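Local atomic coordinates of putative lipase/esterase (Lactobacillus plantarum WCFS1, PDB entry 3BXP), a protein that is probably a carboxylesterase of the alpha/beta-hydrolase fold that hydrolyses ester bonds. Residues Gln147-Thr161 against Trp181-Ala194. Residues are numbered along the deposited sequence; the frame is centred on the assembly and turned at random.
Sequences QHAAIILGYPVIDLT and WAAQRLVTPASKPA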
ATOM      1  N   GLN B 147       3.497   2.382  27.270  1.00 23.14           N
ATOM      2  CA  GLN B 147       2.711   1.999  26.096  1.00 22.31           C
ATOM      3  C   GLN B 147       3.317   2.544  24.817  1.00 21.90           C
ATOM      4  O   GLN B 147       3.959   3.544  24.788  1.00 24.45           O
ATOM      5  CB  GLN B 147       1.248   2.396  26.219  1.00 28.50           C
ATOM      6  CG  GLN B 147       0.998   3.851  26.577  1.00 39.15           C
ATOM      7  CD  GLN B 147      -0.478   4.107  26.885  1.00 42.84           C
ATOM      8  OE1 GLN B 147      -1.028   3.579  27.859  1.00 50.53           O
ATOM      9  NE2 GLN B 147      -1.125   4.891  26.034  1.00 54.38           N
ATOM     10  N   HIS B 148       3.106   1.798  23.759  1.00 23.43           N
ATOM     11  CA  HIS B 148       3.559   2.198  22.446  1.00 19.64           C
ATOM     12  C   HIS B 148       2.599   3.186  21.834  1.00 18.68           C
ATOM     13  O   HIS B 148       1.423   3.295  22.210  1.00 19.42           O
ATOM     14  CB  HIS B 148       3.797   0.968  21.571  1.00 18.33           C
ATOM     15  CG  HIS B 148       2.556   0.247  21.200  1.00 18.58           C
ATOM     16  ND1 HIS B 148       1.814  -0.485  22.101  1.00 18.22           N
ATOM     17  CD2 HIS B 148       1.929   0.124  20.003  1.00 19.77           C
ATOM     18  CE1 HIS B 148       0.755  -0.983  21.478  1.00 25.47           C
ATOM     19  NE2 HIS B 148       0.820  -0.649  20.197  1.00 22.77           N
ATOM     20  N   ALA B 149       3.159   3.963  20.929  1.00 20.62           N
ATOM     21  CA  ALA B 149       2.449   5.041  20.242  1.00 18.39           C
ATOM     22  C   ALA B 149       2.050   4.641  18.821  1.00 20.50           C
ATOM     23  O   ALA B 149       1.167   5.247  18.218  1.00 20.94           O
ATOM     24  CB  ALA B 149       3.405   6.191  20.174  1.00 18.46           C
ATOM     25  N   ALA B 150       2.778   3.674  18.283  1.00 19.12           N
ATOM     26  CA  ALA B 150       2.621   3.237  16.859  1.00 19.24           C
ATOM     27  C   ALA B 150       3.378   1.963  16.601  1.00 20.85           C
ATOM     28  O   ALA B 150       4.226   1.549  17.389  1.00 20.44           O
ATOM     29  CB  ALA B 150       3.118   4.306  15.878  1.00 21.89           C
ATOM     30  N   ILE B 151       3.109   1.379  15.444  1.00 19.82           N
ATOM     31  CA  ILE B 151       3.781   0.138  15.043  1.00 17.50           C
ATOM     32  C   ILE B 151       4.194   0.262  13.586  1.00 19.34           C
ATOM     33  O   ILE B 151       3.629   1.053  12.820  1.00 20.49           O
ATOM     34  CB  ILE B 151       2.895  -1.193  15.281  1.00 18.19           C
ATOM     35  CG1 ILE B 151       1.750  -1.360  14.262  1.00 18.89           C
ATOM     36  CG2 ILE B 151       2.395  -1.239  16.733  1.00 22.75           C
ATOM     37  CD1 ILE B 151       0.990  -2.705  14.360  1.00 20.36           C
ATOM     38  N   ILE B 152       5.203  -0.515  13.259  1.00 19.04           N
ATOM     39  CA  ILE B 152       5.688  -0.698  11.881  1.00 19.54           C
ATOM     40  C   ILE B 152       5.696  -2.195  11.660  1.00 19.10           C
ATOM     41  O   ILE B 152       6.154  -2.938  12.534  1.00 21.05           O
ATOM     42  CB  ILE B 152       7.143  -0.138  11.694  1.00 19.78           C
ATOM     43  CG1 ILE B 152       7.155   1.401  11.725  1.00 18.42           C
ATOM     44  CG2 ILE B 152       7.735  -0.637  10.374  1.00 22.28           C
ATOM     45  CD1 ILE B 152       8.551   2.008  11.803  1.00 22.76           C
ATOM     46  N   LEU B 153       5.130  -2.617  10.528  1.00 18.64           N
ATOM     47  CA  LEU B 153       5.101  -4.030  10.161  1.00 19.06           C
ATOM     48  C   LEU B 153       5.688  -4.248   8.800  1.00 17.75           C
ATOM     49  O   LEU B 153       5.251  -3.640   7.824  1.00 19.38           O
ATOM     50  CB  LEU B 153       3.664  -4.603  10.181  1.00 18.98           C
ATOM     51  CG  LEU B 153       2.886  -4.523  11.505  1.00 19.97           C
ATOM     52  CD1 LEU B 153       1.442  -4.983  11.280  1.00 17.30           C
ATOM     53  CD2 LEU B 153       3.594  -5.440  12.528  1.00 22.42           C
ATOM     54  N   GLY B 154       6.714  -5.096   8.732  1.00 19.03           N
ATOM     55  CA  GLY B 154       7.277  -5.521   7.424  1.00 18.51           C
ATOM     56  C   GLY B 154       7.022  -6.990   7.181  1.00 19.46           C
ATOM     57  O   GLY B 154       7.313  -7.841   8.047  1.00 19.59           O
ATOM     58  N   TYR B 155       6.465  -7.280   6.019  1.00 19.75           N
ATOM     59  CA  TYR B 155       6.062  -8.625   5.666  1.00 20.12           C
ATOM     60  C   TYR B 155       5.562  -9.409   6.905  1.00 20.74           C
ATOM     61  O   TYR B 155       6.029 -10.516   7.152  1.00 21.83           O
ATOM     62  CB  TYR B 155       7.214  -9.378   4.966  1.00 20.69           C
ATOM     63  CG  TYR B 155       8.600  -9.181   5.534  1.00 19.13           C
ATOM     64  CD1 TYR B 155       9.299  -8.036   5.295  1.00 19.50           C
ATOM     65  CD2 TYR B 155       9.214 -10.158   6.278  1.00 18.21           C
ATOM     66  CE1 TYR B 155      10.596  -7.861   5.775  1.00 20.50           C
ATOM     67  CE2 TYR B 155      10.503 -10.001   6.788  1.00 18.90           C
ATOM     68  CZ  TYR B 155      11.175  -8.860   6.545  1.00 19.86           C
ATOM     69  OH  TYR B 155      12.451  -8.697   7.008  1.00 21.85           O
ATOM     70  N   PRO B 156       4.541  -8.893   7.606  1.00 20.37           N
ATOM     71  CA  PRO B 156       4.189  -9.552   8.849  1.00 20.48           C
ATOM     72  C   PRO B 156       3.362 -10.791   8.654  1.00 21.06           C
ATOM     73  O   PRO B 156       2.532 -10.834   7.762  1.00 19.55           O
ATOM     74  CB  PRO B 156       3.288  -8.550   9.505  1.00 18.54           C
ATOM     75  CG  PRO B 156       2.613  -7.869   8.362  1.00 21.82           C
ATOM     76  CD  PRO B 156       3.708  -7.683   7.393  1.00 19.29           C
ATOM     77  N   VAL B 157       3.614 -11.787   9.484  1.00 20.83           N
ATOM     78  CA  VAL B 157       2.618 -12.840   9.703  1.00 18.94           C
ATOM     79  C   VAL B 157       1.497 -12.232  10.521  1.00 19.84           C
ATOM     80  O   VAL B 157       1.744 -11.580  11.555  1.00 20.23           O
ATOM     81  CB  VAL B 157       3.219 -14.065  10.391  1.00 16.47           C
ATOM     82  CG1 VAL B 157       2.128 -15.083  10.781  1.00 18.26           C
ATOM     83  CG2 VAL B 157       4.359 -14.710   9.533  1.00 20.03           C
ATOM     84  N   ILE B 158       0.249 -12.440  10.098  1.00 20.81           N
ATOM     85  CA  ILE B 158      -0.879 -11.788  10.727  1.00 19.46           C
ATOM     86  C   ILE B 158      -1.928 -12.805  11.138  1.00 19.07           C
ATOM     87  O   ILE B 158      -2.547 -12.692  12.216  1.00 21.64           O
ATOM     88  CB  ILE B 158      -1.533 -10.774   9.749  1.00 20.88           C
ATOM     89  CG1 ILE B 158      -0.574  -9.575   9.533  1.00 21.33           C
ATOM     90  CG2 ILE B 158      -2.937 -10.327  10.192  1.00 22.97           C
ATOM     91  CD1 ILE B 158      -0.237  -8.722  10.871  1.00 19.06           C
ATOM     92  N   ASP B 159      -2.169 -13.762  10.255  1.00 18.10           N
ATOM     93  CA  ASP B 159      -3.233 -14.782  10.481  1.00 17.11           C
ATOM     94  C   ASP B 159      -2.663 -16.171  10.290  1.00 19.15           C
ATOM     95  O   ASP B 159      -2.223 -16.551   9.180  1.00 22.23           O
ATOM     96  CB  ASP B 159      -4.429 -14.457   9.593  1.00 18.75           C
ATOM     97  CG  ASP B 159      -5.605 -15.411   9.766  1.00 18.30           C
ATOM     98  OD1 ASP B 159      -5.456 -16.513  10.329  1.00 22.19           O
ATOM     99  OD2 ASP B 159      -6.709 -15.046   9.257  1.00 20.21           O
ATOM    100  N   LEU B 160      -2.602 -16.912  11.404  1.00 18.79           N
ATOM    101  CA  LEU B 160      -1.950 -18.217  11.450  1.00 21.49           C
ATOM    102  C   LEU B 160      -2.729 -19.295  10.722  1.00 24.51           C
ATOM    103  O   LEU B 160      -2.293 -20.442  10.679  1.00 20.74           O
ATOM    104  CB  LEU B 160      -1.655 -18.655  12.910  1.00 23.37           C
ATOM    105  CG  LEU B 160      -0.754 -17.722  13.717  1.00 24.63           C
ATOM    106  CD1 LEU B 160      -0.487 -18.321  15.113  1.00 22.56           C
ATOM    107  CD2 LEU B 160       0.556 -17.476  12.994  1.00 20.82           C
ATOM    108  N   THR B 161      -3.861 -18.901  10.131  1.00 22.95           N
ATOM    109  CA  THR B 161      -4.640 -19.784   9.282  1.00 26.73           C
ATOM    110  C   THR B 161      -4.481 -19.447   7.803  1.00 24.67           C
ATOM    111  O   THR B 161      -5.022 -20.131   6.957  1.00 30.29           O
ATOM    112  CB  THR B 161      -6.138 -19.745   9.598  1.00 24.68           C
ATOM    113  OG1 THR B 161      -6.694 -18.495   9.150  1.00 25.71           O
ATOM    114  CG2 THR B 161      -6.436 -19.974  11.120  1.00 21.95           C
ATOM    115  N   TRP B 181      -4.926 -16.278  17.021  1.00 21.39           N
ATOM    116  CA  TRP B 181      -4.525 -16.737  15.673  1.00 20.94           C
ATOM    117  C   TRP B 181      -4.480 -15.632  14.634  1.00 20.80           C
ATOM    118  O   TRP B 181      -3.536 -15.560  13.830  1.00 20.98           O
ATOM    119  CB  TRP B 181      -5.414 -17.886  15.203  1.00 22.43           C
ATOM    120  CG  TRP B 181      -5.085 -19.131  15.881  1.00 20.92           C
ATOM    121  CD1 TRP B 181      -4.007 -19.384  16.681  1.00 22.92           C
ATOM    122  CD2 TRP B 181      -5.854 -20.346  15.846  1.00 26.72           C
ATOM    123  NE1 TRP B 181      -4.059 -20.697  17.152  1.00 23.41           N
ATOM    124  CE2 TRP B 181      -5.180 -21.297  16.639  1.00 26.46           C
ATOM    125  CE3 TRP B 181      -7.054 -20.713  15.217  1.00 29.83           C
ATOM    126  CZ2 TRP B 181      -5.662 -22.590  16.816  1.00 29.53           C
ATOM    127  CZ3 TRP B 181      -7.530 -21.995  15.400  1.00 31.44           C
ATOM    128  CH2 TRP B 181      -6.834 -22.917  16.190  1.00 28.53           C
ATOM    129  N   ALA B 182      -5.524 -14.818  14.637  1.00 20.01           N
ATOM    130  CA  ALA B 182      -5.791 -13.807  13.615  1.00 20.98           C
ATOM    131  C   ALA B 182      -5.746 -12.419  14.203  1.00 22.31           C
ATOM    132  O   ALA B 182      -6.726 -11.923  14.777  1.00 21.72           O
ATOM    133  CB  ALA B 182      -7.134 -14.077  12.946  1.00 21.49           C
ATOM    134  N   ALA B 183      -4.589 -11.769  14.066  1.00 21.42           N
ATOM    135  CA  ALA B 183      -4.356 -10.478  14.667  1.00 20.19           C
ATOM    136  C   ALA B 183      -5.296  -9.397  14.141  1.00 19.67           C
ATOM    137  O   ALA B 183      -5.605  -8.454  14.810  1.00 21.75           O
ATOM    138  CB  ALA B 183      -2.901 -10.027  14.468  1.00 19.53           C
ATOM    139  N   GLN B 184      -5.745  -9.517  12.908  1.00 20.77           N
ATOM    140  CA  GLN B 184      -6.620  -8.493  12.358  1.00 18.97           C
ATOM    141  C   GLN B 184      -7.970  -8.493  13.097  1.00 20.72           C
ATOM    142  O   GLN B 184      -8.698  -7.495  13.124  1.00 20.74           O
ATOM    143  CB  GLN B 184      -6.803  -8.707  10.862  1.00 19.94           C
ATOM    144  CG  GLN B 184      -7.702  -9.842  10.398  1.00 19.89           C
ATOM    145  CD  GLN B 184      -7.085 -11.252  10.422  1.00 19.76           C
ATOM    146  OE1 GLN B 184      -6.031 -11.466  11.045  1.00 20.06           O
ATOM    147  NE2 GLN B 184      -7.721 -12.209   9.716  1.00 17.53           N
ATOM    148  N   ARG B 185      -8.315  -9.642  13.662  1.00 21.02           N
ATOM    149  CA  ARG B 185      -9.581  -9.778  14.362  1.00 22.90           C
ATOM    150  C   ARG B 185      -9.575  -9.076  15.722  1.00 22.78           C
ATOM    151  O   ARG B 185     -10.634  -8.923  16.366  1.00 25.75           O
ATOM    152  CB  ARG B 185     -10.000 -11.230  14.531  1.00 25.84           C
ATOM    153  CG  ARG B 185     -10.331 -11.929  13.229  1.00 24.83           C
ATOM    154  CD  ARG B 185     -10.816 -13.352  13.517  1.00 37.30           C
ATOM    155  NE  ARG B 185     -11.173 -14.084  12.304  1.00 46.45           N
ATOM    156  CZ  ARG B 185     -12.240 -13.803  11.573  1.00 48.38           C
ATOM    157  NH1 ARG B 185     -13.018 -12.791  11.933  1.00 53.52           N
ATOM    158  NH2 ARG B 185     -12.521 -14.510  10.483  1.00 44.85           N
ATOM    159  N   LEU B 186      -8.409  -8.622  16.147  1.00 20.18           N
ATOM    160  CA  LEU B 186      -8.252  -7.941  17.434  1.00 22.44           C
ATOM    161  C   LEU B 186      -8.124  -6.422  17.268  1.00 25.35           C
ATOM    162  O   LEU B 186      -7.912  -5.680  18.243  1.00 23.37           O
ATOM    163  CB  LEU B 186      -7.036  -8.485  18.191  1.00 22.94           C
ATOM    164  CG  LEU B 186      -6.982 -10.015  18.411  1.00 28.58           C
ATOM    165  CD1 LEU B 186      -5.721 -10.484  19.135  1.00 27.14           C
ATOM    166  CD2 LEU B 186      -8.186 -10.475  19.158  1.00 34.33           C
ATOM    167  N   VAL B 187      -8.237  -5.963  16.020  1.00 25.65           N
ATOM    168  CA  VAL B 187      -8.176  -4.532  15.712  1.00 22.74           C
ATOM    169  C   VAL B 187      -9.467  -3.858  16.228  1.00 24.62           C
ATOM    170  O   VAL B 187     -10.563  -4.409  16.089  1.00 21.31           O
ATOM    171  CB  VAL B 187      -7.995  -4.253  14.199  1.00 22.68           C
ATOM    172  CG1 VAL B 187      -8.148  -2.749  13.879  1.00 19.51           C
ATOM    173  CG2 VAL B 187      -6.622  -4.835  13.704  1.00 22.74           C
ATOM    174  N   THR B 188      -9.293  -2.690  16.836  1.00 22.00           N
ATOM    175  CA  THR B 188     -10.413  -1.833  17.269  1.00 23.56           C
ATOM    176  C   THR B 188      -9.957  -0.370  17.057  1.00 24.13           C
ATOM    177  O   THR B 188      -8.828  -0.116  16.683  1.00 23.88           O
ATOM    178  CB  THR B 188     -10.779  -2.019  18.766  1.00 22.37           C
ATOM    179  OG1 THR B 188      -9.759  -1.430  19.593  1.00 23.51           O
ATOM    180  CG2 THR B 188     -10.986  -3.517  19.128  1.00 23.45           C
ATOM    181  N   PRO B 189     -10.867   0.581  17.213  1.00 24.43           N
ATOM    182  CA  PRO B 189     -10.435   1.957  17.030  1.00 24.72           C
ATOM    183  C   PRO B 189      -9.348   2.374  18.013  1.00 25.46           C
ATOM    184  O   PRO B 189      -8.731   3.428  17.830  1.00 26.46           O
ATOM    185  CB  PRO B 189     -11.746   2.729  17.252  1.00 26.47           C
ATOM    186  CG  PRO B 189     -12.755   1.779  16.722  1.00 25.37           C
ATOM    187  CD  PRO B 189     -12.328   0.480  17.299  1.00 22.35           C
ATOM    188  N   ALA B 190      -9.116   1.561  19.034  1.00 25.51           N
ATOM    189  CA  ALA B 190      -8.079   1.832  20.053  1.00 25.55           C
ATOM    190  C   ALA B 190      -6.668   1.399  19.617  1.00 26.03           C
ATOM    191  O   ALA B 190      -5.676   1.731  20.269  1.00 25.03           O
ATOM    192  CB  ALA B 190      -8.440   1.136  21.381  1.00 26.54           C
ATOM    193  N   SER B 191      -6.588   0.596  18.558  1.00 22.09           N
ATOM    194  CA  SER B 191      -5.301   0.100  18.064  1.00 19.75           C
ATOM    195  C   SER B 191      -4.444   1.323  17.700  1.00 21.99           C
ATOM    196  O   SER B 191      -4.978   2.305  17.182  1.00 22.54           O
ATOM    197  CB  SER B 191      -5.465  -0.805  16.838  1.00 19.91           C
ATOM    198  OG  SER B 191      -6.092  -2.030  17.190  1.00 22.37           O
ATOM    199  N   LYS B 192      -3.135   1.284  17.952  1.00 19.66           N
ATOM    200  CA  LYS B 192      -2.281   2.451  17.609  1.00 18.84           C
ATOM    201  C   LYS B 192      -2.014   2.429  16.104  1.00 18.84           C
ATOM    202  O   LYS B 192      -2.113   1.393  15.447  1.00 20.07           O
ATOM    203  CB  LYS B 192      -0.942   2.420  18.332  1.00 19.00           C
ATOM    204  CG  LYS B 192      -1.006   2.356  19.834  1.00 20.90           C
ATOM    205  CD  LYS B 192      -1.801   3.514  20.420  1.00 24.41           C
ATOM    206  CE  LYS B 192      -1.952   3.323  21.952  1.00 29.63           C
ATOM    207  NZ  LYS B 192      -2.572   4.503  22.623  1.00 34.34           N
ATOM    208  N   PRO B 193      -1.673   3.586  15.531  1.00 20.17           N
ATOM    209  CA  PRO B 193      -1.399   3.682  14.106  1.00 19.12           C
ATOM    210  C   PRO B 193      -0.289   2.721  13.627  1.00 18.62           C
ATOM    211  O   PRO B 193       0.679   2.421  14.334  1.00 18.84           O
ATOM    212  CB  PRO B 193      -0.954   5.147  13.949  1.00 20.36           C
ATOM    213  CG  PRO B 193      -1.687   5.835  14.994  1.00 19.13           C
ATOM    214  CD  PRO B 193      -1.601   4.896  16.174  1.00 18.25           C
ATOM    215  N   ALA B 194      -0.420   2.335  12.367  1.00 17.59           N
ATOM    216  CA  ALA B 194       0.515   1.409  11.792  1.00 18.84           C
ATOM    217  C   ALA B 194       0.984   1.798  10.383  1.00 19.90           C
ATOM    218  O   ALA B 194       0.234   2.265   9.559  1.00 21.27           O
ATOM    219  CB  ALA B 194      -0.093  -0.018  11.780  1.00 18.01           C
TER
HETATM  220  O   HOH W   1      -9.095 -16.272  10.552  1.00 47.29           O
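Neighbouring parallel strands of the central sheet pair where Ile151 N donates to Pro193 O (2.9 Å). One step on, Ala194 CA makes a CA-H...O contact with Ile151 O. Ile151 CG1, placed between its own N and carbonyl carbon (chi1 74°), presses on Ala194 CB at 3.4 Å, a tight fit on the sheet face that helices 118-129 and 208-219 also pack against. Next to this pairing, Lys192 CG lies obliquely to the His148 ring, 3.5 Å from NE2, while Lys192 CE passes His148 O. That NE2 is hydrogen-bonded to Asn127 of helix 118-129.

In this alpha/beta-hydrolase fold the chain leaves strand 150-154 and meets the returning loop a second time, at a single backbone bridge between Asp159 and Ala182. Leu160 N donates to Trp181 O and Ala183 N to Ile158 O, both at 2.9 Å. Gln184, its chain folded at chi2 (-79°), brings NE2 to Asp159 OD2 at 3.0 Å; the bond is nearly straight, in the amide plane but from above the carboxylate. Lys212 forms a salt bridge with the same oxygen, whereas OD1 accepts Thr161 N, closing an Asx turn, and Thr161 OG1 from one face. At the next residue, Leu160 CD1 meets Trp181 CD1 at 4.0 Å, the two side chains running roughly perpendicular.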